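Local coordinates for protein phosphoacetylglucosamine mutase (Aspergillus lentulus, PDB 5O9X) that interconverts N-acetylglucosamine 6-phosphate and N-acetylglucosamine 1-phosphate, and is held here with glucose 1,6-bisphosphate, at residues R496-A504 with V515-E524. The protein carries 1 engineered substitution. Residues are numbered along the deposited sequence; the frame is centred on the assembly and turned at random.
Sequences RYNKGRSFA and VYAEAASRSE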
loop_
_atom_site.group_PDB
_atom_site.type_symbol
_atom_site.label_atom_id
_atom_site.label_comp_id
_atom_site.label_asym_id
_atom_site.label_seq_id
_atom_site.Cartn_x
_atom_site.Cartn_y
_atom_site.Cartn_z
ATOM N N ARG A 496 -31.330 11.122 -3.493
ATOM C CA ARG A 496 -32.572 10.533 -2.928
ATOM C C ARG A 496 -32.362 9.881 -1.546
ATOM O O ARG A 496 -33.321 9.397 -0.941
ATOM C CB ARG A 496 -33.047 9.451 -3.873
ATOM C CG ARG A 496 -33.264 10.125 -5.210
ATOM C CD ARG A 496 -34.263 9.518 -6.121
ATOM N NE ARG A 496 -34.409 10.489 -7.236
ATOM C CZ ARG A 496 -35.393 11.375 -7.327
ATOM N NH1 ARG A 496 -36.358 11.397 -6.390
ATOM N NH2 ARG A 496 -35.423 12.192 -8.362
ATOM N N TYR A 497 -31.118 9.776 -1.083
ATOM C CA TYR A 497 -30.904 9.006 0.149
ATOM C C TYR A 497 -30.343 9.927 1.231
ATOM O O TYR A 497 -29.546 10.840 0.935
ATOM C CB TYR A 497 -29.942 7.834 -0.062
ATOM C CG TYR A 497 -30.440 6.920 -1.180
ATOM C CD1 TYR A 497 -31.395 5.902 -0.902
ATOM C CD2 TYR A 497 -30.071 7.144 -2.519
ATOM C CE1 TYR A 497 -31.905 5.080 -1.926
ATOM C CE2 TYR A 497 -30.577 6.323 -3.537
ATOM C CZ TYR A 497 -31.481 5.308 -3.231
ATOM O OH TYR A 497 -32.030 4.465 -4.222
ATOM N N ASN A 498 -30.670 9.585 2.474
ATOM C CA ASN A 498 -30.103 10.379 3.593
ATOM C C ASN A 498 -28.561 10.173 3.671
ATOM O O ASN A 498 -28.138 9.044 3.678
ATOM C CB ASN A 498 -30.833 9.989 4.892
ATOM C CG ASN A 498 -32.253 10.612 4.953
ATOM O OD1 ASN A 498 -33.175 9.977 5.442
ATOM N ND2 ASN A 498 -32.406 11.891 4.468
ATOM N N LYS A 499 -27.777 11.254 3.604
ATOM C CA LYS A 499 -26.273 11.181 3.590
ATOM C C LYS A 499 -25.772 10.347 2.373
ATOM O O LYS A 499 -24.633 9.880 2.356
ATOM C CB LYS A 499 -25.743 10.516 4.876
ATOM C CG LYS A 499 -26.019 11.288 6.194
ATOM C CD LYS A 499 -25.584 12.744 6.106
ATOM C CE LYS A 499 -25.147 13.324 7.491
ATOM N NZ LYS A 499 -25.405 12.260 8.494
ATOM N N GLY A 500 -26.613 10.250 1.338
ATOM C CA GLY A 500 -26.246 9.518 0.107
ATOM C C GLY A 500 -25.014 10.046 -0.579
ATOM O O GLY A 500 -24.944 11.258 -0.930
ATOM N N ARG A 501 -24.037 9.151 -0.815
ATOM C CA ARG A 501 -22.831 9.530 -1.551
ATOM C C ARG A 501 -22.355 8.308 -2.318
ATOM O O ARG A 501 -22.167 7.243 -1.733
ATOM C CB ARG A 501 -21.745 10.102 -0.624
ATOM C CG ARG A 501 -20.736 11.031 -1.346
ATOM C CD ARG A 501 -19.685 11.698 -0.424
ATOM N NE ARG A 501 -18.407 11.095 -0.728
ATOM C CZ ARG A 501 -17.950 9.987 -0.159
ATOM N NH1 ARG A 501 -18.624 9.410 0.816
ATOM N NH2 ARG A 501 -16.817 9.473 -0.559
ATOM N N SER A 502 -22.212 8.466 -3.636
ATOM C CA SER A 502 -21.747 7.350 -4.477
ATOM C C SER A 502 -20.867 7.848 -5.571
ATOM O O SER A 502 -21.061 8.959 -6.075
ATOM C CB SER A 502 -22.950 6.491 -5.007
ATOM O OG SER A 502 -22.459 5.375 -5.753
ATOM N N PHE A 503 -19.824 7.065 -5.930
ATOM C CA PHE A 503 -19.020 7.418 -7.099
ATOM C C PHE A 503 -18.548 6.123 -7.792
ATOM O O PHE A 503 -18.433 5.108 -7.155
ATOM C CB PHE A 503 -17.828 8.308 -6.802
ATOM C CG PHE A 503 -16.763 7.628 -5.974
ATOM C CD1 PHE A 503 -16.961 7.416 -4.544
ATOM C CD2 PHE A 503 -15.538 7.284 -6.547
ATOM C CE1 PHE A 503 -15.954 6.775 -3.774
ATOM C CE2 PHE A 503 -14.536 6.639 -5.753
ATOM C CZ PHE A 503 -14.775 6.346 -4.396
ATOM N N ALA A 504 -18.290 6.216 -9.096
ATOM C CA ALA A 504 -17.802 5.088 -9.902
ATOM C C ALA A 504 -16.483 5.477 -10.596
ATOM O O ALA A 504 -16.343 6.606 -11.114
ATOM C CB ALA A 504 -18.866 4.715 -10.985
ATOM N N VAL A 515 -17.802 0.640 -7.877
ATOM C CA VAL A 515 -18.850 1.531 -7.381
ATOM C C VAL A 515 -18.755 1.510 -5.866
ATOM O O VAL A 515 -18.774 0.428 -5.254
ATOM C CB VAL A 515 -20.247 1.041 -7.840
ATOM C CG1 VAL A 515 -21.386 1.806 -7.123
ATOM C CG2 VAL A 515 -20.341 1.201 -9.397
ATOM N N TYR A 516 -18.814 2.706 -5.303
ATOM C CA TYR A 516 -18.898 2.828 -3.852
ATOM C C TYR A 516 -20.179 3.600 -3.548
ATOM O O TYR A 516 -20.522 4.567 -4.254
ATOM C CB TYR A 516 -17.656 3.648 -3.408
ATOM C CG TYR A 516 -17.752 4.023 -1.913
ATOM C CD1 TYR A 516 -17.402 3.077 -0.948
ATOM C CD2 TYR A 516 -18.315 5.276 -1.491
ATOM C CE1 TYR A 516 -17.505 3.381 0.465
ATOM C CE2 TYR A 516 -18.433 5.578 -0.080
ATOM C CZ TYR A 516 -18.034 4.613 0.866
ATOM O OH TYR A 516 -18.170 4.855 2.262
ATOM N N ALA A 517 -20.892 3.210 -2.471
ATOM C CA ALA A 517 -22.007 4.007 -2.019
ATOM C C ALA A 517 -22.000 3.970 -0.488
ATOM O O ALA A 517 -21.703 2.944 0.077
ATOM C CB ALA A 517 -23.345 3.512 -2.591
ATOM N N GLU A 518 -22.371 5.071 0.120
ATOM C CA GLU A 518 -22.689 5.126 1.532
ATOM C C GLU A 518 -24.054 5.873 1.695
ATOM O O GLU A 518 -24.442 6.689 0.842
ATOM C CB GLU A 518 -21.563 5.772 2.335
ATOM C CG GLU A 518 -21.301 7.235 1.932
ATOM C CD GLU A 518 -20.118 7.869 2.664
ATOM O OE1 GLU A 518 -19.189 7.089 3.074
ATOM O OE2 GLU A 518 -20.082 9.143 2.748
ATOM N N ALA A 519 -24.771 5.552 2.769
ATOM C CA ALA A 519 -25.931 6.373 3.150
ATOM C C ALA A 519 -26.170 6.181 4.655
ATOM O O ALA A 519 -25.435 5.410 5.286
ATOM C CB ALA A 519 -27.158 5.939 2.317
ATOM N N ALA A 520 -27.250 6.750 5.202
ATOM C CA ALA A 520 -27.457 6.685 6.659
ATOM C C ALA A 520 -27.928 5.351 7.149
ATOM O O ALA A 520 -27.783 5.034 8.328
ATOM C CB ALA A 520 -28.454 7.782 7.067
ATOM N N SER A 521 -28.501 4.526 6.266
ATOM C CA SER A 521 -29.059 3.254 6.673
ATOM C C SER A 521 -28.622 2.162 5.686
ATOM O O SER A 521 -28.239 2.475 4.528
ATOM C CB SER A 521 -30.627 3.329 6.759
ATOM O OG SER A 521 -31.180 3.330 5.436
ATOM N N ARG A 522 -28.622 0.899 6.151
ATOM C CA ARG A 522 -28.210 -0.261 5.338
ATOM C C ARG A 522 -29.035 -0.391 4.026
ATOM O O ARG A 522 -28.444 -0.616 2.935
ATOM C CB ARG A 522 -28.341 -1.571 6.152
ATOM C CG ARG A 522 -27.979 -2.903 5.458
ATOM C CD ARG A 522 -26.810 -2.861 4.414
ATOM N NE ARG A 522 -25.609 -2.567 5.095
ATOM C CZ ARG A 522 -24.502 -2.001 4.622
ATOM N NH1 ARG A 522 -24.293 -1.696 3.337
ATOM N NH2 ARG A 522 -23.574 -1.842 5.490
ATOM N N SER A 523 -30.383 -0.266 4.134
ATOM C CA SER A 523 -31.252 -0.352 2.966
ATOM C C SER A 523 -30.914 0.734 1.933
ATOM O O SER A 523 -30.885 0.465 0.729
ATOM C CB SER A 523 -32.758 -0.302 3.373
ATOM O OG SER A 523 -32.928 -1.584 3.986
ATOM N N GLU A 524 -30.680 1.948 2.413
ATOM C CA GLU A 524 -30.342 3.049 1.494
ATOM C C GLU A 524 -29.010 2.830 0.811
ATOM O O GLU A 524 -28.895 3.075 -0.420
ATOM C CB GLU A 524 -30.320 4.377 2.218
ATOM C CG GLU A 524 -31.740 4.907 2.556
ATOM C CD GLU A 524 -31.643 6.092 3.495
ATOM O OE1 GLU A 524 -31.131 5.891 4.660
ATOM O OE2 GLU A 524 -31.941 7.208 3.042
HETATM O O HOH W 1 -32.119 7.213 6.772
HETATM O O HOH W 2 -22.123 10.798 2.943
#
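Tyr516 O takes two donors from the facing strand. Ser502 OG donates to Tyr516 O at 2.6 Å. Phe503 N donates to the same oxygen. With chi1 at -177° the hydroxyl of Ser502 swings away from its backbone N and reaches across to the Tyr516 carbonyl. In return Tyr516 N donates to Phe503 O. Arg501 and Glu518 exchange backbone bonds in the same way. On the side of the sheet that carries both, Phe503 CE1 packs on Tyr516 CB at 3.6 Å; the two rings meet obliquely, with planes at 45°.

The Arg501 chain, in the conformer given, points NH1 at Glu518 OE2. This salt bridge is doubtful in detail, because the modelled separation is too short and Arg501 has two conformers. OE2 also takes a water that bridges to Lys499 O. Glu518 OE1 accepts from Tyr516 OH at 2.6 Å. Gly342 N donates to OE1 as well.

The strands form the antiparallel hairpin of the C-terminal domain of the phosphohexomutase family. Strand 513-518 is the middle of three, beside 458-463. The side chain of Phe503 lies about 8 Å from the bound bisphosphate.

Beyond the strands, a type II turn from Tyr497 to Gly500 meets the start of helix 522-539. Asn498 N donates to Glu524 OE2 at 2.8 Å, from above the carboxylate plane. Glu524 N gives Ser521 OG, at the N-cap, a weak capping bond. Ser521 OG in turn donates to Glu524 OE1 at 2.7 Å. Glu524 CG lies against Tyr497 CD1 at 3.6 Å, while Tyr497 OH bonds to Asp527 on the same helix.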